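PDB 2ZQE: MutS2 protein from Thermus thermophilus, which probably cuts DNA through its Smr endonuclease domain, the fragment crystallised here, and is thought in this way to suppress homologous recombination. Local coordinates for residues A[5-10]-A[18-23]; A[50-55]-A[75-80]; A[23-28]-A[34-39]. One frame throughout, in Å; residues are numbered along the deposited sequence.

In the fold
Interactions 1 and 3 share helix 14-30, which lies over the neighbouring parallel strands 6-8 and 35-39. Interaction 2 sets helix 46-57 on strand 76-81, itself the antiparallel neighbour of 35-39, so that both helices pack against one face of a four-stranded mixed sheet. The chemistry changes with depth. Interaction 3 is buried and purely apolar; interaction 2 is mainly buried too, but adds a water bridge at one end; interaction 1, beside an edge strand, is only partly buried and uses the aliphatic part of a glutamate. L9 and I51 pack together where interactions 1 and 2 meet.

Interaction 1 (A[5-10]-A[18-23]); sequences KEVDLR and LLEVDQ
L9 and E20 account for most of the surface buried here, with V21 and V7 adding the rest. The two methyls of L9 divide the work: CD2 lies 3.5 Å from CG of E20, while CD1 meets CG2 of V21 at 3.6 Å, the two side chains crossing at about a right angle. E20 leaves its helix with CG opposite the backbone N (chi1 -180°), which sets CG against L9 CD2 and within 3.9 Å of V7 CG1; the bend at chi2 (48°) turns only the carboxylate, bringing OE2 near that methyl. A charged residue contributes apolar surface through its methylenes, with its carboxylate at the margin. On the far side of the strand end, D8 OD1 accepts the backbone N of R10, an Asx turn, and R10 closes a side-on salt bridge on the same carboxylate through NE and NH2, with NH2 2.9 Å from D8 OD2. L9, between these two residues, packs on I51 of helix 46-57, so it sits where both helices meet the sheet. Strand 6-8 and helix 14-30 are the opening elements of a right-handed beta-alpha-beta crossover that ends in strand 35-39, the classic unit of alpha/beta folds such as this Smr domain.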
loop_
_atom_site.group_PDB
_atom_site.type_symbol
_atom_site.label_atom_id
_atom_site.label_comp_id
_atom_site.label_asym_id
_atom_site.label_seq_id
_atom_site.Cartn_x
_atom_site.Cartn_y
_atom_site.Cartn_z
ATOM N N LYS A 5 -1.975 -3.564 10.342
ATOM C CA LYS A 5 -1.199 -2.332 10.203
ATOM C C LYS A 5 -1.672 -1.540 8.985
ATOM O O LYS A 5 -1.802 -2.088 7.899
ATOM C CB LYS A 5 0.291 -2.643 10.083
ATOM C CG LYS A 5 1.164 -1.420 9.901
ATOM C CD LYS A 5 2.630 -1.781 9.823
ATOM C CE LYS A 5 3.488 -0.540 9.687
ATOM N NZ LYS A 5 2.974 0.555 10.547
ATOM N N GLU A 6 -1.946 -0.257 9.188
ATOM C CA GLU A 6 -2.420 0.605 8.114
ATOM C C GLU A 6 -1.619 1.888 8.115
ATOM O O GLU A 6 -1.369 2.472 9.178
ATOM C CB GLU A 6 -3.910 0.920 8.268
ATOM C CG GLU A 6 -4.489 1.760 7.117
ATOM C CD GLU A 6 -5.993 1.880 7.182
ATOM O OE1 GLU A 6 -6.503 2.800 7.871
ATOM O OE2 GLU A 6 -6.672 1.067 6.530
ATOM N N VAL A 7 -1.206 2.314 6.926
ATOM C CA VAL A 7 -0.515 3.590 6.753
ATOM C C VAL A 7 -1.371 4.540 5.902
ATOM O O VAL A 7 -1.858 4.173 4.839
ATOM C CB VAL A 7 0.879 3.415 6.125
ATOM C CG1 VAL A 7 1.569 4.765 5.971
ATOM C CG2 VAL A 7 1.729 2.460 6.994
ATOM N N ASP A 8 -1.548 5.756 6.409
ATOM C CA ASP A 8 -2.385 6.750 5.756
ATOM C C ASP A 8 -1.531 7.636 4.860
ATOM O O ASP A 8 -0.783 8.501 5.339
ATOM C CB ASP A 8 -3.131 7.575 6.817
ATOM C CG ASP A 8 -4.212 8.448 6.229
ATOM O OD1 ASP A 8 -4.222 8.655 4.998
ATOM O OD2 ASP A 8 -5.073 8.929 7.001
ATOM N N LEU A 9 -1.661 7.411 3.556
ATOM C CA LEU A 9 -0.911 8.146 2.537
ATOM C C LEU A 9 -1.697 9.301 1.904
ATOM O O LEU A 9 -1.206 9.970 1.003
ATOM C CB LEU A 9 -0.504 7.164 1.431
ATOM C CG LEU A 9 0.201 5.924 1.976
ATOM C CD1 LEU A 9 0.152 4.809 0.944
ATOM C CD2 LEU A 9 1.640 6.240 2.349
ATOM N N ARG A 10 -2.938 9.506 2.334
ATOM C CA ARG A 10 -3.768 10.531 1.714
ATOM C C ARG A 10 -3.148 11.884 1.980
ATOM O O ARG A 10 -2.660 12.125 3.085
ATOM C CB ARG A 10 -5.189 10.486 2.267
ATOM C CG ARG A 10 -5.863 9.160 1.993
ATOM C CD ARG A 10 -7.199 9.080 2.704
ATOM N NE ARG A 10 -7.049 9.085 4.159
ATOM C CZ ARG A 10 -8.073 9.140 5.007
ATOM N NH1 ARG A 10 -9.313 9.175 4.538
ATOM N NH2 ARG A 10 -7.858 9.151 6.316
ATOM N N LEU A 18 5.103 7.150 -2.497
ATOM C CA LEU A 18 5.972 6.010 -2.819
ATOM C C LEU A 18 7.155 5.856 -1.858
ATOM O O LEU A 18 7.531 4.736 -1.510
ATOM C CB LEU A 18 6.459 6.089 -4.269
ATOM C CG LEU A 18 5.389 5.731 -5.309
ATOM C CD1 LEU A 18 6.005 5.676 -6.702
ATOM C CD2 LEU A 18 4.684 4.433 -5.025
ATOM N N LEU A 19 7.741 6.983 -1.439
ATOM C CA LEU A 19 8.772 6.948 -0.391
ATOM C C LEU A 19 8.242 6.316 0.906
ATOM O O LEU A 19 8.916 5.462 1.537
ATOM C CB LEU A 19 9.329 8.363 -0.138
ATOM C CG LEU A 19 10.443 8.481 0.910
ATOM C CD1 LEU A 19 11.675 7.736 0.446
ATOM C CD2 LEU A 19 10.771 9.934 1.113
ATOM N N GLU A 20 7.036 6.725 1.307
ATOM C CA GLU A 20 6.438 6.175 2.512
ATOM C C GLU A 20 6.059 4.716 2.340
ATOM O O GLU A 20 6.189 3.932 3.280
ATOM C CB GLU A 20 5.252 7.023 3.000
ATOM C CG GLU A 20 4.578 6.495 4.275
ATOM C CD GLU A 20 5.571 6.159 5.382
ATOM O OE1 GLU A 20 6.504 6.959 5.589
ATOM O OE2 GLU A 20 5.422 5.097 6.044
ATOM N N VAL A 21 5.578 4.342 1.157
ATOM C CA VAL A 21 5.266 2.928 0.910
ATOM C C VAL A 21 6.518 2.054 1.053
ATOM O O VAL A 21 6.481 1.000 1.689
ATOM C CB VAL A 21 4.582 2.712 -0.451
ATOM C CG1 VAL A 21 4.559 1.230 -0.813
ATOM C CG2 VAL A 21 3.161 3.272 -0.393
ATOM N N ASP A 22 7.626 2.514 0.496
ATOM C CA ASP A 22 8.898 1.802 0.616
ATOM C C ASP A 22 9.270 1.587 2.093
ATOM O O ASP A 22 9.630 0.471 2.490
ATOM C CB ASP A 22 9.984 2.587 -0.123
ATOM C CG ASP A 22 11.359 1.986 0.050
ATOM O OD1 ASP A 22 11.520 0.771 -0.198
ATOM O OD2 ASP A 22 12.288 2.739 0.440
ATOM N N GLN A 23 9.122 2.637 2.901
ATOM C CA GLN A 23 9.402 2.556 4.336
ATOM C C GLN A 23 8.426 1.639 5.068
ATOM O O GLN A 23 8.830 0.824 5.921
ATOM C CB GLN A 23 9.416 3.949 4.971
ATOM C CG GLN A 23 9.910 3.944 6.418
ATOM C CD GLN A 23 11.348 3.428 6.561
ATOM O OE1 GLN A 23 12.178 3.583 5.653
ATOM N NE2 GLN A 23 11.646 2.811 7.714
#

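Interaction 2 (A[50-55]-A[75-80]); sequences AIREAL and GVTVVA
L55 supplies the apolar half of this contact, with T77 and V79 facing it from the strand. Its CD1 methyl reaches the two of them at once, 3.6 Å from CG2 of T77 and 3.8 Å from CG2 of V79, and in both cases the side chains meet tip to tip. T77 and V79 are two positions apart on one strand, hence on the same face of the sheet, and the methyl of L55 bridges the interval between them. In the threonine, chi1 of -63° sets OG1 beside the backbone N and leaves CG2 anti to it, which gives the methyl to the leucine and directs the hydroxyl elsewhere. L55 also packs on L25 of helix 14-30 and on V61 and F64 of strand 61-66, while I51, one turn earlier, faces the sheet and touches L38.

The polar half lies beside it. OG1 of T77 is hydrogen-bonded to NE2 of H40, and it also pairs at 2.7 Å with a water molecule. That water accepts from NH1 of R52, likewise at 2.7 Å, lying at the edge of the guanidinium group and in its plane. The arginine therefore reaches the strand through solvent rather than directly, its CG staying 4.3 Å from T77 OG1.

The helix and strand segments run nearly parallel, at 13°, with their axes 10.2 Å apart. Such near alignment of a helix with the strands beneath it is characteristic of layered alpha/beta folds, here with helix 46-57 over one of the two inner strands, 76-81.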
loop_
_atom_site.group_PDB
_atom_site.type_symbol
_atom_site.label_atom_id
_atom_site.label_comp_id
_atom_site.label_asym_id
_atom_site.label_seq_id
_atom_site.Cartn_x
_atom_site.Cartn_y
_atom_site.Cartn_z
ATOM N N ALA A 50 -0.020 4.680 -9.047
ATOM C CA ALA A 50 1.427 4.711 -8.852
ATOM C C ALA A 50 1.864 3.663 -7.837
ATOM O O ALA A 50 2.860 2.969 -8.034
ATOM C CB ALA A 50 1.896 6.100 -8.424
ATOM N N ILE A 51 1.092 3.535 -6.760
ATOM C CA ILE A 51 1.370 2.527 -5.736
ATOM C C ILE A 51 1.260 1.086 -6.276
ATOM O O ILE A 51 2.159 0.249 -6.051
ATOM C CB ILE A 51 0.472 2.732 -4.512
ATOM C CG1 ILE A 51 0.879 4.012 -3.797
ATOM C CG2 ILE A 51 0.555 1.501 -3.566
ATOM C CD1 ILE A 51 -0.157 4.518 -2.791
ATOM N N ARG A 52 0.186 0.790 -6.997
ATOM C CA ARG A 52 0.027 -0.557 -7.549
ATOM C C ARG A 52 1.207 -0.919 -8.450
ATOM O O ARG A 52 1.747 -2.021 -8.347
ATOM C CB ARG A 52 -1.292 -0.698 -8.305
ATOM C CG ARG A 52 -2.504 -0.736 -7.370
ATOM C CD ARG A 52 -3.830 -0.537 -8.113
ATOM N NE ARG A 52 -4.157 -1.608 -9.061
ATOM C CZ ARG A 52 -4.747 -2.765 -8.734
ATOM N NH1 ARG A 52 -5.047 -3.054 -7.472
ATOM N NH2 ARG A 52 -5.042 -3.641 -9.685
ATOM N N GLU A 53 1.636 0.016 -9.295
ATOM C CA GLU A 53 2.772 -0.273 -10.178
ATOM C C GLU A 53 4.084 -0.485 -9.389
ATOM O O GLU A 53 4.873 -1.403 -9.678
ATOM C CB GLU A 53 2.906 0.807 -11.261
ATOM C CG GLU A 53 3.981 0.488 -12.304
ATOM C CD GLU A 53 3.688 -0.724 -13.205
ATOM O OE1 GLU A 53 2.565 -1.278 -13.213
ATOM O OE2 GLU A 53 4.622 -1.120 -13.947
ATOM N N ALA A 54 4.304 0.339 -8.361
ATOM C CA ALA A 54 5.462 0.137 -7.485
ATOM C C ALA A 54 5.447 -1.253 -6.827
ATOM O O ALA A 54 6.492 -1.937 -6.726
ATOM C CB ALA A 54 5.528 1.232 -6.434
ATOM N N LEU A 55 4.257 -1.690 -6.406
ATOM C CA LEU A 55 4.114 -2.986 -5.724
ATOM C C LEU A 55 4.403 -4.147 -6.669
ATOM O O LEU A 55 4.981 -5.148 -6.250
ATOM C CB LEU A 55 2.715 -3.132 -5.129
ATOM C CG LEU A 55 2.379 -2.186 -3.972
ATOM C CD1 LEU A 55 0.891 -2.278 -3.604
ATOM C CD2 LEU A 55 3.280 -2.420 -2.717
ATOM N N GLY A 75 -9.870 2.763 -2.428
ATOM C CA GLY A 75 -9.072 3.729 -1.666
ATOM C C GLY A 75 -8.025 3.079 -0.761
ATOM O O GLY A 75 -7.203 3.764 -0.128
ATOM N N VAL A 76 -8.053 1.749 -0.684
ATOM C CA VAL A 76 -7.058 1.035 0.117
ATOM C C VAL A 76 -6.490 -0.106 -0.704
ATOM O O VAL A 76 -7.241 -0.870 -1.309
ATOM C CB VAL A 76 -7.655 0.487 1.435
ATOM C CG1 VAL A 76 -6.631 -0.388 2.183
ATOM C CG2 VAL A 76 -8.130 1.650 2.336
ATOM N N THR A 77 -5.163 -0.204 -0.728
ATOM C CA THR A 77 -4.506 -1.371 -1.315
ATOM C C THR A 77 -4.039 -2.269 -0.185
ATOM O O THR A 77 -3.293 -1.850 0.709
ATOM C CB THR A 77 -3.297 -0.988 -2.203
ATOM O OG1 THR A 77 -3.746 -0.213 -3.311
ATOM C CG2 THR A 77 -2.627 -2.259 -2.736
ATOM N N VAL A 78 -4.493 -3.518 -0.230
ATOM C CA VAL A 78 -4.144 -4.501 0.784
ATOM C C VAL A 78 -3.005 -5.360 0.256
ATOM O O VAL A 78 -3.147 -6.019 -0.765
ATOM C CB VAL A 78 -5.370 -5.384 1.110
ATOM C CG1 VAL A 78 -5.048 -6.358 2.241
ATOM C CG2 VAL A 78 -6.551 -4.499 1.494
ATOM N N VAL A 79 -1.886 -5.330 0.976
ATOM C CA VAL A 79 -0.651 -5.992 0.546
ATOM C C VAL A 79 -0.385 -7.239 1.384
ATOM O O VAL A 79 -0.351 -7.175 2.619
ATOM C CB VAL A 79 0.571 -5.021 0.655
ATOM C CG1 VAL A 79 1.840 -5.673 0.123
ATOM C CG2 VAL A 79 0.309 -3.682 -0.100
ATOM N N ALA A 80 -0.209 -8.368 0.702
ATOM C CA ALA A 80 0.288 -9.587 1.327
ATOM C C ALA A 80 1.800 -9.595 1.194
ATOM O O ALA A 80 2.338 -9.583 0.081
ATOM C CB ALA A 80 -0.297 -10.807 0.658
HETATM O O HOH W 1 -5.230 -1.545 -5.188
#

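Interaction 3 (A[23-28]-A[34-39]); sequences QALEEA and STLRLL
A24 opens the contact from the helix, its CB methyl 4.0 Å from CD2 of L36. The same leucine methyl lies 3.8 Å from the backbone O of A24, so it rests against the helix backbone as well as against a side chain. The small alanine probably lets the methyl lie against the helix backbone in this way. A24 also touches V7, extending the interface to the edge strand.

L25 comes next and works differently. Its side chain starts off to one side of the interface, but CD2 swings in to meet CD2 of L36 at 3.9 Å, the two leucines crossing at about a right angle. Beyond L36 it packs on L81 of strand 76-81.

One turn on from A24, A28 offers its CB to the same L36 methyl at 4.3 Å and packs on L81 as well. L36 can serve all three because chi1 (172°) sends CG toward the helix and chi2 (63°, measured to CD1) leaves CD2 as the extended branch.

Helix and strand segments run roughly antiparallel, at 158° with axes 9.3 Å apart, as the return leg of a beta-alpha-beta crossover requires. No hydrogen bond or salt bridge crosses between them. The direct contact is made mainly by one methyl of L36 set among two alanines and a leucine, so its contribution probably comes from excluding water and close packing.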
loop_
_atom_site.group_PDB
_atom_site.type_symbol
_atom_site.label_atom_id
_atom_site.label_comp_id
_atom_site.label_asym_id
_atom_site.label_seq_id
_atom_site.Cartn_x
_atom_site.Cartn_y
_atom_site.Cartn_z
ATOM N N GLN A 23 9.122 2.637 2.901
ATOM C CA GLN A 23 9.402 2.556 4.336
ATOM C C GLN A 23 8.426 1.639 5.068
ATOM O O GLN A 23 8.830 0.824 5.921
ATOM C CB GLN A 23 9.416 3.949 4.971
ATOM C CG GLN A 23 9.910 3.944 6.418
ATOM C CD GLN A 23 11.348 3.428 6.561
ATOM O OE1 GLN A 23 12.178 3.583 5.653
ATOM N NE2 GLN A 23 11.646 2.811 7.714
ATOM N N ALA A 24 7.138 1.762 4.744
ATOM C CA ALA A 24 6.123 0.949 5.411
ATOM C C ALA A 24 6.298 -0.545 5.111
ATOM O O ALA A 24 6.081 -1.380 5.995
ATOM C CB ALA A 24 4.725 1.424 5.026
ATOM N N LEU A 25 6.690 -0.882 3.878
ATOM C CA LEU A 25 6.940 -2.289 3.515
ATOM C C LEU A 25 8.157 -2.788 4.289
ATOM O O LEU A 25 8.147 -3.898 4.837
ATOM C CB LEU A 25 7.186 -2.434 2.007
ATOM C CG LEU A 25 5.943 -2.231 1.132
ATOM C CD1 LEU A 25 6.352 -2.032 -0.330
ATOM C CD2 LEU A 25 4.985 -3.407 1.275
ATOM N N GLU A 26 9.181 -1.940 4.375
ATOM C CA GLU A 26 10.389 -2.312 5.118
ATOM C C GLU A 26 10.055 -2.614 6.582
ATOM O O GLU A 26 10.491 -3.633 7.138
ATOM C CB GLU A 26 11.442 -1.202 5.024
ATOM C CG GLU A 26 12.853 -1.633 5.486
ATOM C CD GLU A 26 13.515 -2.720 4.626
ATOM O OE1 GLU A 26 13.005 -3.093 3.542
ATOM O OE2 GLU A 26 14.608 -3.195 5.037
ATOM N N GLU A 27 9.272 -1.732 7.198
ATOM C CA GLU A 27 8.919 -1.873 8.603
ATOM C C GLU A 27 8.003 -3.076 8.825
ATOM O O GLU A 27 8.152 -3.808 9.802
ATOM C CB GLU A 27 8.290 -0.577 9.137
ATOM C CG GLU A 27 9.327 0.545 9.223
ATOM C CD GLU A 27 8.770 1.866 9.723
ATOM O OE1 GLU A 27 7.646 1.896 10.255
ATOM O OE2 GLU A 27 9.490 2.882 9.601
ATOM N N ALA A 28 7.066 -3.290 7.911
ATOM C CA ALA A 28 6.115 -4.398 8.044
ATOM C C ALA A 28 6.865 -5.731 7.998
ATOM O O ALA A 28 6.609 -6.607 8.827
ATOM C CB ALA A 28 5.043 -4.336 6.956
ATOM N N SER A 34 2.310 -10.156 8.101
ATOM C CA SER A 34 1.894 -10.847 6.893
ATOM C C SER A 34 1.147 -9.927 5.937
ATOM O O SER A 34 1.063 -10.223 4.745
ATOM C CB SER A 34 1.003 -12.039 7.243
ATOM O OG SER A 34 -0.195 -11.581 7.843
ATOM N N THR A 35 0.577 -8.846 6.471
ATOM C CA THR A 35 -0.316 -7.979 5.699
ATOM C C THR A 35 -0.086 -6.522 6.073
ATOM O O THR A 35 0.234 -6.224 7.233
ATOM C CB THR A 35 -1.796 -8.340 5.951
ATOM O OG1 THR A 35 -1.967 -9.762 5.823
ATOM C CG2 THR A 35 -2.714 -7.651 4.939
ATOM N N LEU A 36 -0.295 -5.634 5.099
ATOM C CA LEU A 36 -0.183 -4.195 5.291
ATOM C C LEU A 36 -1.245 -3.497 4.458
ATOM O O LEU A 36 -1.392 -3.776 3.267
ATOM C CB LEU A 36 1.208 -3.723 4.854
ATOM C CG LEU A 36 1.473 -2.222 4.805
ATOM C CD1 LEU A 36 1.373 -1.571 6.176
ATOM C CD2 LEU A 36 2.833 -1.990 4.177
ATOM N N ARG A 37 -1.979 -2.586 5.085
ATOM C CA ARG A 37 -2.982 -1.792 4.359
ATOM C C ARG A 37 -2.433 -0.420 4.008
ATOM O O ARG A 37 -1.891 0.272 4.856
ATOM C CB ARG A 37 -4.259 -1.638 5.182
ATOM C CG ARG A 37 -5.097 -2.907 5.251
ATOM C CD ARG A 37 -6.150 -2.805 6.364
ATOM N NE ARG A 37 -7.046 -1.649 6.213
ATOM C CZ ARG A 37 -8.146 -1.606 5.458
ATOM N NH1 ARG A 37 -8.526 -2.651 4.733
ATOM N NH2 ARG A 37 -8.857 -0.489 5.412
ATOM N N LEU A 38 -2.562 -0.047 2.737
ATOM C CA LEU A 38 -2.144 1.263 2.267
ATOM C C LEU A 38 -3.375 2.106 1.966
ATOM O O LEU A 38 -4.057 1.909 0.968
ATOM C CB LEU A 38 -1.254 1.115 1.017
ATOM C CG LEU A 38 -0.060 0.182 1.212
ATOM C CD1 LEU A 38 0.654 -0.015 -0.136
ATOM C CD2 LEU A 38 0.911 0.711 2.259
ATOM N N LEU A 39 -3.677 3.031 2.871
ATOM C CA LEU A 39 -4.814 3.927 2.694
ATOM C C LEU A 39 -4.373 5.140 1.886
ATOM O O LEU A 39 -3.751 6.067 2.426
ATOM C CB LEU A 39 -5.339 4.339 4.079
ATOM C CG LEU A 39 -6.424 5.414 4.165
ATOM C CD1 LEU A 39 -7.613 5.027 3.304
ATOM C CD2 LEU A 39 -6.826 5.642 5.633
#